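Local coordinates for Lmo2812 protein (Listeria monocytogenes EGD-e, PDB 5ZQA) that probably acts as a serine-type D-Ala-D-Ala carboxypeptidase that trims peptidoglycan stem peptides, as a penicillin-binding protein of the S11 family, at residues 92-97 / 162-167; 117-122 / 193-198; 48-53 / 266-271. All coordinates share one frame; numbering follows the deposited sequence.

Three contacts between segments distant in sequence sample the fold from its active-site rim to the edge of its sheet. Contact 2 is the core one: all its touching residues are buried, and it joins two helices, with threonine methyls, a leucine and a bridging water between them. Contact 1, a surface contact, joins two loops through one leucine. Contact 3, partly buried, lays the helix 258-272 against the edge strand 48-52, and it is held by apolar side-chain contacts, with no hydrogen bond across it. Contact 1 borders the predicted catalytic residues and contact 2 holds one of them, and their segments alternate along the chain; the third lies away from the annotated sites, about 31 Å from contact 1 between centres.

Contact 1 (92-97 / 162-167)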
ATOM      1  N   LEU A  92      16.585   2.788  11.058  1.00 19.02           N
ATOM      2  CA  LEU A  92      15.704   1.726  11.522  1.00 21.74           C
ATOM      3  C   LEU A  92      16.455   0.831  12.497  1.00 25.98           C
ATOM      4  O   LEU A  92      17.628   0.538  12.287  1.00 28.07           O
ATOM      5  CB  LEU A  92      15.187   0.905  10.345  1.00 21.92           C
ATOM      6  CG  LEU A  92      14.461   1.659   9.228  1.00 16.42           C
ATOM      7  CD1 LEU A  92      14.302   0.737   8.031  1.00 17.30           C
ATOM      8  CD2 LEU A  92      13.103   2.175   9.699  1.00 19.05           C
ATOM      9  N   ASP A  93      15.793   0.388  13.560  1.00 28.84           N
ATOM     10  CA  ASP A  93      16.455  -0.535  14.478  1.00 32.47           C
ATOM     11  C   ASP A  93      16.203  -1.990  14.079  1.00 33.22           C
ATOM     12  O   ASP A  93      16.821  -2.902  14.620  1.00 34.90           O
ATOM     13  CB  ASP A  93      16.017  -0.281  15.922  1.00 34.88           C
ATOM     14  CG  ASP A  93      14.514  -0.207  16.080  1.00 42.06           C
ATOM     15  OD1 ASP A  93      13.787  -0.730  15.207  1.00 43.70           O
ATOM     16  OD2 ASP A  93      14.060   0.384  17.085  1.00 47.61           O
ATOM     17  N   ASP A  94      15.300  -2.200  13.126  1.00 32.99           N
ATOM     18  CA  ASP A  94      15.036  -3.536  12.598  1.00 31.40           C
ATOM     19  C   ASP A  94      15.954  -3.821  11.414  1.00 34.33           C
ATOM     20  O   ASP A  94      15.806  -3.219  10.353  1.00 31.60           O
ATOM     21  CB  ASP A  94      13.569  -3.676  12.176  1.00 33.80           C
ATOM     22  CG  ASP A  94      13.196  -5.105  11.774  1.00 37.08           C
ATOM     23  OD1 ASP A  94      14.096  -5.945  11.542  1.00 36.15           O
ATOM     24  OD2 ASP A  94      11.981  -5.387  11.681  1.00 32.88           O
ATOM     25  N   PRO A  95      16.896  -4.760  11.597  1.00 36.80           N
ATOM     26  CA  PRO A  95      17.883  -5.177  10.594  1.00 37.11           C
ATOM     27  C   PRO A  95      17.280  -5.759   9.318  1.00 33.95           C
ATOM     28  O   PRO A  95      17.836  -5.563   8.236  1.00 35.85           O
ATOM     29  CB  PRO A  95      18.689  -6.255  11.329  1.00 37.56           C
ATOM     30  CG  PRO A  95      17.835  -6.693  12.466  1.00 38.18           C
ATOM     31  CD  PRO A  95      17.068  -5.482  12.870  1.00 36.98           C
ATOM     32  N   SER A  96      16.170  -6.477   9.449  1.00 34.00           N
ATOM     33  CA  SER A  96      15.581  -7.198   8.325  1.00 34.27           C
ATOM     34  C   SER A  96      14.620  -6.345   7.490  1.00 30.46           C
ATOM     35  O   SER A  96      14.087  -6.808   6.482  1.00 32.11           O
ATOM     36  CB  SER A  96      14.846  -8.443   8.831  1.00 35.72           C
ATOM     37  OG  SER A  96      15.749  -9.358   9.434  1.00 42.45           O
ATOM     38  N   ALA A  97      14.396  -5.105   7.911  1.00 24.81           N
ATOM     39  CA  ALA A  97      13.439  -4.243   7.223  1.00 21.64           C
ATOM     40  C   ALA A  97      14.032  -3.649   5.944  1.00 18.70           C
ATOM     41  O   ALA A  97      15.177  -3.196   5.927  1.00 18.28           O
ATOM     42  CB  ALA A  97      12.966  -3.133   8.156  1.00 18.85           C
ATOM     43  N   SER A 162       5.349   3.227   8.370  1.00  8.29           N
ATOM     44  CA  SER A 162       5.834   2.168   7.500  1.00  9.08           C
ATOM     45  C   SER A 162       4.982   0.910   7.534  1.00  9.66           C
ATOM     46  O   SER A 162       4.913   0.158   6.558  1.00  9.81           O
ATOM     47  CB  SER A 162       7.267   1.800   7.886  1.00 10.11           C
ATOM     48  OG  SER A 162       7.323   1.369   9.238  1.00 11.40           O
ATOM     49  N   GLY A 163       4.366   0.666   8.681  1.00  9.15           N
ATOM     50  CA  GLY A 163       3.714  -0.607   8.918  1.00  8.26           C
ATOM     51  C   GLY A 163       4.593  -1.582   9.685  1.00 10.37           C
ATOM     52  O   GLY A 163       4.183  -2.713   9.933  1.00 10.24           O
ATOM     53  N   LEU A 164       5.810  -1.172  10.034  1.00 11.17           N
ATOM     54  CA  LEU A 164       6.642  -1.993  10.906  1.00 11.09           C
ATOM     55  C   LEU A 164       5.991  -2.050  12.280  1.00 10.83           C
ATOM     56  O   LEU A 164       5.401  -1.068  12.718  1.00 11.63           O
ATOM     57  CB  LEU A 164       8.057  -1.425  11.010  1.00 11.34           C
ATOM     58  CG  LEU A 164       8.944  -1.528   9.768  1.00 13.06           C
ATOM     59  CD1 LEU A 164      10.284  -0.846  10.016  1.00 15.30           C
ATOM     60  CD2 LEU A 164       9.155  -2.982   9.374  1.00 14.35           C
ATOM     61  N   ASP A 165       6.103  -3.189  12.957  1.00 11.86           N
ATOM     62  CA  ASP A 165       5.576  -3.318  14.321  1.00 10.15           C
ATOM     63  C   ASP A 165       6.210  -2.291  15.250  1.00 12.64           C
ATOM     64  O   ASP A 165       7.379  -1.920  15.087  1.00 14.51           O
ATOM     65  CB  ASP A 165       5.845  -4.713  14.900  1.00 11.46           C
ATOM     66  CG  ASP A 165       4.983  -5.811  14.293  1.00 15.67           C
ATOM     67  OD1 ASP A 165       4.033  -5.535  13.530  1.00 15.17           O
ATOM     68  OD2 ASP A 165       5.264  -6.996  14.600  1.00 21.33           O
ATOM     69  N   VAL A 166       5.440  -1.860  16.244  1.00 12.69           N
ATOM     70  CA  VAL A 166       5.931  -0.968  17.279  1.00 15.32           C
ATOM     71  C   VAL A 166       5.630  -1.574  18.639  1.00 16.62           C
ATOM     72  O   VAL A 166       4.459  -1.725  19.000  1.00 16.67           O
ATOM     73  CB  VAL A 166       5.279   0.421  17.199  1.00 15.51           C
ATOM     74  CG1 VAL A 166       5.778   1.301  18.341  1.00 20.89           C
ATOM     75  CG2 VAL A 166       5.551   1.065  15.853  1.00 17.74           C
ATOM     76  N   ASP A 167       6.677  -1.932  19.379  1.00 18.33           N
ATOM     77  CA  ASP A 167       6.520  -2.473  20.731  1.00 17.96           C
ATOM     78  C   ASP A 167       5.507  -3.610  20.805  1.00 21.75           C
ATOM     79  O   ASP A 167       4.664  -3.649  21.706  1.00 25.37           O
ATOM     80  CB  ASP A 167       6.111  -1.366  21.700  1.00 25.34           C
ATOM     81  CG  ASP A 167       7.228  -0.381  21.957  1.00 32.10           C
ATOM     82  OD1 ASP A 167       8.390  -0.824  22.082  1.00 36.92           O
ATOM     83  OD2 ASP A 167       6.944   0.834  22.032  1.00 36.78           O
TER
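Two loops near the predicted active site meet where Leu164 of 162-167 reaches Leu92 and Ala97 of 92-97. The leucine is the hub of the contact. The fork of Leu164 faces the Ala97 methyl, CD1 and CD2 of Leu164 each lying 4.0 Å from Ala97 CB. The same CD1 also meets Leu92 CD2 at 4.1 Å, and the two leucine side chains cross at about a right angle. Asp94 only skirts this group, with OD2 4.4 Å from Leu164 CD2. The CB of Leu164 already points to the other loop, and chi1 of -70° sets CG beside the backbone N with both methyls forward.

Local turns shape both loops. Asp94 OD1 accepts from Ser96 N at 3.0 Å in an Asx turn, the N-H coming from above the carboxylate plane, and a type I turn spans Asp94 to Ala97. In 162-167, Ser162 OG accepts from Leu164 N at 3.1 Å in a nearly straight bond, an ST turn, while Glu128 also bonds that hydroxyl. Asn124 of helix 124-135 touches both Ala97 and Leu164. Ser162 O bonds Lys65 NZ, and the Leu164 side chain lies about 6 Å from those of Ser62 and Lys65, a position consistent with the rim of a serine penicillin-binding protein's SxxK active site.

Contact 2 (117-122 / 193-198); sequences AMLTMS and LETTSK
Thr195 and Thr196, of helix 192-196, meet Leu119 and Thr120 at the end of helix 111-120. Before them, Leu193 serves its own segment: its carbonyl O receives both Ser197 N, at 3.0 Å, and Ser197 OG, at 2.8 Å, the hydroxyl lying in the carbonyl plane. Thr195 then turns its methyl across the gap. Its chi1 of -62° puts OG1 beside the backbone N and leaves CG2 anti to it, 4.0 Å from Thr120 OG1, the two side chains crossing at about a right angle. At Thr196 the methyl is again the touching branch, with CG2 4.2 Å from Leu119 CD1, while OG1 turns to the carbonyl of Asp223. Last comes Lys198, whose carbonyl joins the interface through water. One water lies within hydrogen-bonding distance of Thr195 O, Lys198 O (2.6 Å) and Thr120 OG1 (3.0 Å), able to donate to at most two at a time; that threonine hydroxyl is also bonded to Ser116 O. The Leu119 side chain lies about 4 Å from that of Lys226, the predicted substrate-binding lysine, and Ser122, a predicted catalytic residue, follows in the same segment. Helix 65-77 packs on Met118, helix 100-104 on Ala117 and Met121, and strand 222-230 on Leu193, Thr196 and Ser197.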
ATOM      1  N   ALA A 117      10.088   5.918  -3.269  1.00  7.99           N
ATOM      2  CA  ALA A 117      10.740   4.760  -2.650  1.00  9.94           C
ATOM      3  C   ALA A 117       9.773   3.981  -1.762  1.00  9.94           C
ATOM      4  O   ALA A 117       9.740   2.748  -1.788  1.00  9.33           O
ATOM      5  CB  ALA A 117      11.968   5.205  -1.847  1.00  9.21           C
ATOM      6  N   MET A 118       8.975   4.702  -0.988  1.00 10.44           N
ATOM      7  CA  MET A 118       7.961   4.069  -0.157  1.00 10.55           C
ATOM      8  C   MET A 118       7.004   3.213  -0.987  1.00 10.62           C
ATOM      9  O   MET A 118       6.750   2.055  -0.653  1.00 10.39           O
ATOM     10  CB  MET A 118       7.211   5.148   0.625  1.00 10.65           C
ATOM     11  CG  MET A 118       6.046   4.647   1.420  1.00 12.83           C
ATOM     12  SD  MET A 118       5.293   5.976   2.370  1.00 10.19           S
ATOM     13  CE  MET A 118       4.362   6.818   1.090  1.00 10.81           C
ATOM     14  N   LEU A 119       6.483   3.761  -2.082  1.00 10.48           N
ATOM     15  CA  LEU A 119       5.453   3.055  -2.844  1.00 11.32           C
ATOM     16  C   LEU A 119       6.016   1.970  -3.760  1.00 11.75           C
ATOM     17  O   LEU A 119       5.377   0.929  -3.951  1.00 13.05           O
ATOM     18  CB  LEU A 119       4.630   4.045  -3.669  1.00 11.93           C
ATOM     19  CG  LEU A 119       3.655   4.925  -2.882  1.00  9.94           C
ATOM     20  CD1 LEU A 119       2.910   5.816  -3.863  1.00 10.45           C
ATOM     21  CD2 LEU A 119       2.689   4.080  -2.067  1.00 10.50           C
ATOM     22  N   THR A 120       7.212   2.206  -4.300  1.00 11.05           N
ATOM     23  CA  THR A 120       7.783   1.341  -5.337  1.00 10.29           C
ATOM     24  C   THR A 120       8.545   0.154  -4.746  1.00 11.24           C
ATOM     25  O   THR A 120       8.241  -1.010  -5.049  1.00 13.20           O
ATOM     26  CB  THR A 120       8.716   2.157  -6.263  1.00 13.37           C
ATOM     27  OG1 THR A 120       7.960   3.197  -6.893  1.00 15.51           O
ATOM     28  CG2 THR A 120       9.324   1.290  -7.343  1.00 14.00           C
ATOM     29  N   MET A 121       9.520   0.433  -3.885  1.00 10.83           N
ATOM     30  CA  MET A 121      10.342  -0.635  -3.306  1.00 12.80           C
ATOM     31  C   MET A 121       9.993  -0.955  -1.859  1.00 11.13           C
ATOM     32  O   MET A 121      10.635  -1.806  -1.241  1.00 12.71           O
ATOM     33  CB  MET A 121      11.836  -0.277  -3.398  1.00 14.17           C
ATOM     34  CG  MET A 121      12.259   0.927  -2.550  1.00 12.58           C
ATOM     35  SD  MET A 121      14.045   1.095  -2.406  1.00 16.04           S
ATOM     36  CE  MET A 121      14.420  -0.240  -1.268  1.00 15.34           C
ATOM     37  N   SER A 122       8.986  -0.266  -1.325  1.00  9.94           N
ATOM     38  CA  SER A 122       8.494  -0.496   0.032  1.00 10.16           C
ATOM     39  C   SER A 122       9.559  -0.118   1.064  1.00 12.10           C
ATOM     40  O   SER A 122       9.809  -0.842   2.024  1.00 10.94           O
ATOM     41  CB  SER A 122       8.057  -1.952   0.204  1.00 13.55           C
ATOM     42  OG  SER A 122       6.994  -2.039   1.139  1.00 13.30           O
ATOM     43  N   LEU A 193      -1.564   6.502  -9.142  1.00 10.15           N
ATOM     44  CA  LEU A 193      -1.364   5.419 -10.091  1.00 10.65           C
ATOM     45  C   LEU A 193      -0.257   5.748 -11.095  1.00 11.34           C
ATOM     46  O   LEU A 193       0.307   4.846 -11.705  1.00 12.70           O
ATOM     47  CB  LEU A 193      -2.675   5.098 -10.808  1.00 11.71           C
ATOM     48  CG  LEU A 193      -3.839   4.726  -9.878  1.00 12.09           C
ATOM     49  CD1 LEU A 193      -5.098   4.540 -10.700  1.00 15.75           C
ATOM     50  CD2 LEU A 193      -3.516   3.465  -9.111  1.00 10.69           C
ATOM     51  N   GLU A 194       0.064   7.030 -11.257  1.00  9.81           N
ATOM     52  CA  GLU A 194       1.187   7.415 -12.100  1.00 14.29           C
ATOM     53  C   GLU A 194       2.486   6.837 -11.546  1.00 14.37           C
ATOM     54  O   GLU A 194       3.390   6.500 -12.315  1.00 18.34           O
ATOM     55  CB  GLU A 194       1.274   8.943 -12.227  1.00 15.63           C
ATOM     56  CG  GLU A 194       0.099   9.527 -13.014  1.00 17.41           C
ATOM     57  CD  GLU A 194       0.063  11.055 -13.025  1.00 23.62           C
ATOM     58  OE1 GLU A 194       1.107  11.696 -12.776  1.00 27.59           O
ATOM     59  OE2 GLU A 194      -1.021  11.615 -13.297  1.00 29.73           O
ATOM     60  N   THR A 195       2.574   6.701 -10.222  1.00  9.16           N
ATOM     61  CA  THR A 195       3.764   6.132  -9.603  1.00  9.77           C
ATOM     62  C   THR A 195       3.654   4.609  -9.497  1.00 10.06           C
ATOM     63  O   THR A 195       4.589   3.895  -9.853  1.00 11.04           O
ATOM     64  CB  THR A 195       4.025   6.745  -8.198  1.00 10.28           C
ATOM     65  OG1 THR A 195       4.260   8.153  -8.327  1.00 11.35           O
ATOM     66  CG2 THR A 195       5.238   6.113  -7.535  1.00 12.40           C
ATOM     67  N   THR A 196       2.498   4.114  -9.052  1.00  8.69           N
ATOM     68  CA  THR A 196       2.368   2.679  -8.786  1.00  9.01           C
ATOM     69  C   THR A 196       2.294   1.842 -10.057  1.00 11.86           C
ATOM     70  O   THR A 196       2.454   0.624  -9.996  1.00 13.14           O
ATOM     71  CB  THR A 196       1.132   2.367  -7.893  1.00  9.24           C
ATOM     72  OG1 THR A 196      -0.074   2.774  -8.555  1.00  9.01           O
ATOM     73  CG2 THR A 196       1.246   3.092  -6.543  1.00 10.64           C
ATOM     74  N   SER A 197       2.093   2.476 -11.208  1.00 10.63           N
ATOM     75  CA  SER A 197       2.055   1.726 -12.462  1.00 12.33           C
ATOM     76  C   SER A 197       3.437   1.535 -13.073  1.00 14.76           C
ATOM     77  O   SER A 197       3.569   0.835 -14.078  1.00 15.37           O
ATOM     78  CB  SER A 197       1.154   2.418 -13.484  1.00 11.58           C
ATOM     79  OG  SER A 197       1.705   3.673 -13.842  1.00 14.47           O
ATOM     80  N   LYS A 198       4.462   2.148 -12.481  1.00 12.45           N
ATOM     81  CA  LYS A 198       5.805   2.085 -13.055  1.00 13.92           C
ATOM     82  C   LYS A 198       6.624   0.892 -12.536  1.00 13.35           C
ATOM     83  O   LYS A 198       6.860   0.765 -11.331  1.00 11.61           O
ATOM     84  CB  LYS A 198       6.559   3.385 -12.763  1.00 14.91           C
ATOM     85  CG  LYS A 198       6.018   4.615 -13.479  1.00 16.55           C
ATOM     86  CD  LYS A 198       6.880   5.831 -13.144  1.00 22.45           C
ATOM     87  CE  LYS A 198       6.440   7.063 -13.915  1.00 29.24           C
ATOM     88  NZ  LYS A 198       7.241   8.257 -13.528  1.00 40.16           N
TER
HETATM   89  O   HOH W   1       6.273   1.887  -9.009  1.00 21.58           O

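Contact 3 (48-53 / 266-271)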
ATOM      1  N   ALA A  48     -19.100  -6.287  -3.708  1.00 10.82           N
ATOM      2  CA  ALA A  48     -18.135  -7.358  -3.502  1.00 10.96           C
ATOM      3  C   ALA A  48     -18.378  -8.436  -4.554  1.00 12.45           C
ATOM      4  O   ALA A  48     -19.485  -8.969  -4.649  1.00 18.77           O
ATOM      5  CB  ALA A  48     -18.253  -7.932  -2.092  1.00 13.38           C
ATOM      6  N   LEU A  49     -17.370  -8.724  -5.374  1.00 11.60           N
ATOM      7  CA  LEU A  49     -17.495  -9.739  -6.422  1.00 11.12           C
ATOM      8  C   LEU A  49     -16.977 -11.101  -5.960  1.00 13.89           C
ATOM      9  O   LEU A  49     -17.372 -12.143  -6.489  1.00 15.01           O
ATOM     10  CB  LEU A  49     -16.751  -9.278  -7.677  1.00 13.04           C
ATOM     11  CG  LEU A  49     -17.230  -7.886  -8.100  1.00 16.24           C
ATOM     12  CD1 LEU A  49     -16.364  -7.281  -9.193  1.00 19.04           C
ATOM     13  CD2 LEU A  49     -18.690  -7.970  -8.539  1.00 19.49           C
ATOM     14  N   TYR A  50     -16.096 -11.076  -4.967  1.00 11.24           N
ATOM     15  CA  TYR A  50     -15.651 -12.268  -4.263  1.00 11.47           C
ATOM     16  C   TYR A  50     -15.168 -11.852  -2.891  1.00 11.42           C
ATOM     17  O   TYR A  50     -14.485 -10.838  -2.768  1.00 10.17           O
ATOM     18  CB  TYR A  50     -14.527 -12.995  -5.011  1.00 13.09           C
ATOM     19  CG  TYR A  50     -14.011 -14.208  -4.273  1.00 13.72           C
ATOM     20  CD1 TYR A  50     -14.656 -15.433  -4.376  1.00 16.16           C
ATOM     21  CD2 TYR A  50     -12.903 -14.119  -3.449  1.00 12.18           C
ATOM     22  CE1 TYR A  50     -14.192 -16.543  -3.687  1.00 16.62           C
ATOM     23  CE2 TYR A  50     -12.427 -15.225  -2.752  1.00 15.19           C
ATOM     24  CZ  TYR A  50     -13.079 -16.431  -2.879  1.00 16.45           C
ATOM     25  OH  TYR A  50     -12.620 -17.536  -2.190  1.00 19.28           O
ATOM     26  N   GLU A  51     -15.528 -12.623  -1.867  1.00 13.24           N
ATOM     27  CA  GLU A  51     -15.031 -12.383  -0.518  1.00 11.75           C
ATOM     28  C   GLU A  51     -14.719 -13.686   0.201  1.00 12.81           C
ATOM     29  O   GLU A  51     -15.500 -14.638   0.173  1.00 14.48           O
ATOM     30  CB  GLU A  51     -16.037 -11.572   0.308  1.00 14.29           C
ATOM     31  CG  GLU A  51     -15.973 -10.071   0.058  1.00 13.33           C
ATOM     32  CD  GLU A  51     -16.897  -9.266   0.968  1.00 17.93           C
ATOM     33  OE1 GLU A  51     -18.019  -9.732   1.272  1.00 19.09           O
ATOM     34  OE2 GLU A  51     -16.504  -8.159   1.381  1.00 16.97           O
ATOM     35  N   GLN A  52     -13.570 -13.707   0.856  1.00 12.08           N
ATOM     36  CA  GLN A  52     -13.158 -14.826   1.689  1.00 15.38           C
ATOM     37  C   GLN A  52     -12.522 -14.274   2.952  1.00 12.67           C
ATOM     38  O   GLN A  52     -11.482 -13.624   2.872  1.00 12.07           O
ATOM     39  CB  GLN A  52     -12.180 -15.724   0.933  1.00 16.78           C
ATOM     40  CG  GLN A  52     -11.622 -16.877   1.742  1.00 20.31           C
ATOM     41  CD  GLN A  52     -10.585 -17.674   0.968  1.00 28.24           C
ATOM     42  OE1 GLN A  52     -10.454 -17.533  -0.254  1.00 24.30           O
ATOM     43  NE2 GLN A  52      -9.842 -18.520   1.677  1.00 32.45           N
ATOM     44  N   ASN A  53     -13.157 -14.497   4.103  1.00 12.93           N
ATOM     45  CA  ASN A  53     -12.675 -13.943   5.372  1.00 12.17           C
ATOM     46  C   ASN A  53     -12.535 -12.427   5.308  1.00 12.10           C
ATOM     47  O   ASN A  53     -11.577 -11.863   5.829  1.00 12.17           O
ATOM     48  CB  ASN A  53     -11.332 -14.580   5.772  1.00 13.71           C
ATOM     49  CG  ASN A  53     -11.484 -16.009   6.241  1.00 18.46           C
ATOM     50  OD1 ASN A  53     -12.534 -16.391   6.757  1.00 20.42           O
ATOM     51  ND2 ASN A  53     -10.434 -16.805   6.074  1.00 23.90           N
ATOM     52  N   GLU A 266      -4.329 -12.848  -9.952  1.00 10.05           N
ATOM     53  CA  GLU A 266      -4.790 -13.169 -11.310  1.00 11.82           C
ATOM     54  C   GLU A 266      -6.209 -13.738 -11.290  1.00 10.62           C
ATOM     55  O   GLU A 266      -7.050 -13.345 -12.096  1.00 12.54           O
ATOM     56  CB  GLU A 266      -3.850 -14.164 -11.996  1.00 13.34           C
ATOM     57  CG  GLU A 266      -2.507 -13.592 -12.402  1.00 15.42           C
ATOM     58  CD  GLU A 266      -1.650 -14.629 -13.118  1.00 24.85           C
ATOM     59  OE1 GLU A 266      -1.975 -14.982 -14.272  1.00 29.68           O
ATOM     60  OE2 GLU A 266      -0.666 -15.108 -12.518  1.00 33.29           O
ATOM     61  N   LYS A 267      -6.463 -14.659 -10.366  1.00 10.06           N
ATOM     62  CA  LYS A 267      -7.780 -15.272 -10.236  1.00  9.87           C
ATOM     63  C   LYS A 267      -8.839 -14.243  -9.847  1.00 11.59           C
ATOM     64  O   LYS A 267      -9.957 -14.263 -10.362  1.00 13.55           O
ATOM     65  CB  LYS A 267      -7.731 -16.396  -9.210  1.00 11.85           C
ATOM     66  CG  LYS A 267      -6.974 -17.619  -9.696  1.00 13.03           C
ATOM     67  CD  LYS A 267      -6.873 -18.623  -8.579  1.00 14.50           C
ATOM     68  CE  LYS A 267      -6.140 -19.884  -9.011  1.00 16.20           C
ATOM     69  NZ  LYS A 267      -5.817 -20.683  -7.797  1.00 18.33           N
ATOM     70  N   LEU A 268      -8.477 -13.328  -8.950  1.00 11.79           N
ATOM     71  CA  LEU A 268      -9.424 -12.309  -8.500  1.00 10.21           C
ATOM     72  C   LEU A 268      -9.734 -11.307  -9.606  1.00 10.26           C
ATOM     73  O   LEU A 268     -10.885 -10.864  -9.749  1.00 11.11           O
ATOM     74  CB  LEU A 268      -8.883 -11.578  -7.260  1.00 10.15           C
ATOM     75  CG  LEU A 268      -8.819 -12.431  -5.988  1.00  9.00           C
ATOM     76  CD1 LEU A 268      -7.975 -11.736  -4.935  1.00 12.55           C
ATOM     77  CD2 LEU A 268     -10.221 -12.693  -5.442  1.00 12.32           C
ATOM     78  N   MET A 269      -8.724 -10.957 -10.402  1.00 11.00           N
ATOM     79  CA  MET A 269      -8.936 -10.020 -11.499  1.00 12.10           C
ATOM     80  C   MET A 269      -9.840 -10.647 -12.566  1.00 15.76           C
ATOM     81  O   MET A 269     -10.677  -9.954 -13.151  1.00 14.78           O
ATOM     82  CB  MET A 269      -7.589  -9.572 -12.089  1.00 13.60           C
ATOM     83  CG  MET A 269      -6.840  -8.562 -11.205  1.00 13.86           C
ATOM     84  SD  MET A 269      -7.850  -7.080 -10.935  1.00 16.34           S
ATOM     85  CE  MET A 269      -6.848  -6.131  -9.781  1.00 13.49           C
ATOM     86  N   GLU A 270      -9.698 -11.954 -12.784  1.00 13.07           N
ATOM     87  CA  GLU A 270     -10.584 -12.680 -13.706  1.00 15.35           C
ATOM     88  C   GLU A 270     -12.043 -12.593 -13.245  1.00 15.63           C
ATOM     89  O   GLU A 270     -12.947 -12.342 -14.045  1.00 15.99           O
ATOM     90  CB  GLU A 270     -10.156 -14.150 -13.833  1.00 17.37           C
ATOM     91  CG  GLU A 270     -11.031 -14.964 -14.782  1.00 23.50           C
ATOM     92  CD  GLU A 270     -10.346 -16.224 -15.285  1.00 36.99           C
ATOM     93  OE1 GLU A 270      -9.142 -16.162 -15.614  1.00 41.34           O
ATOM     94  OE2 GLU A 270     -11.017 -17.276 -15.360  1.00 39.58           O
ATOM     95  N   VAL A 271     -12.268 -12.794 -11.953  1.00 12.51           N
ATOM     96  CA  VAL A 271     -13.601 -12.638 -11.372  1.00 11.47           C
ATOM     97  C   VAL A 271     -14.077 -11.198 -11.490  1.00 13.94           C
ATOM     98  O   VAL A 271     -15.237 -10.931 -11.846  1.00 14.93           O
ATOM     99  CB  VAL A 271     -13.606 -13.065  -9.884  1.00 13.01           C
ATOM    100  CG1 VAL A 271     -14.927 -12.694  -9.208  1.00 15.72           C
ATOM    101  CG2 VAL A 271     -13.362 -14.556  -9.791  1.00 14.55           C
TER
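The Tyr50 ring and the Leu268 side chain cross at about a right angle, and the contact between strand 48-52 and helix 258-272 is built around them. Leu268 sends one methyl to the ring: its CD2 lies 3.6 Å from Tyr50 CD2, approaching obliquely. In Tyr50, CG stands anti to the backbone N (chi1 178°), which carries the ring along the strand toward Gln52. There the phenol OH donates to Gln52 OE1 at 2.9 Å; the amide oxygen sits at the ring's edge, in its plane, while the hydroxyl lies above the amide's carbonyl plane, 37° out of it. This bond probably holds the far end of the ring in place, limiting its swing rather than its spin.

One helical turn further on, Val271 faces Leu49 and Tyr50. Its CG1 branch does all the touching: 3.7 Å from the carbonyl O of Leu49, 4.2 Å from Leu49 CB and the same from Tyr50 CB. A beta bulge sets this backbone, Leu49 and Tyr50 both facing Val40 of strand 37-42, and the chain turns a corner at Leu49. The strand is an outer one of the five-stranded antiparallel sheet, and the C-terminal helix 258-272 packs over one side of that sheet, as in the serine penicillin-binding protein fold. Leu268 also reaches Ser250 and Val252 on strand 246-255, so one leucine spans from the edge strand towards the sheet's middle. Leu31, from a loop near the N-terminus, touches both Tyr50 and Leu268, and Glu51, its CB directed away from the helix, makes a salt bridge with Lys176.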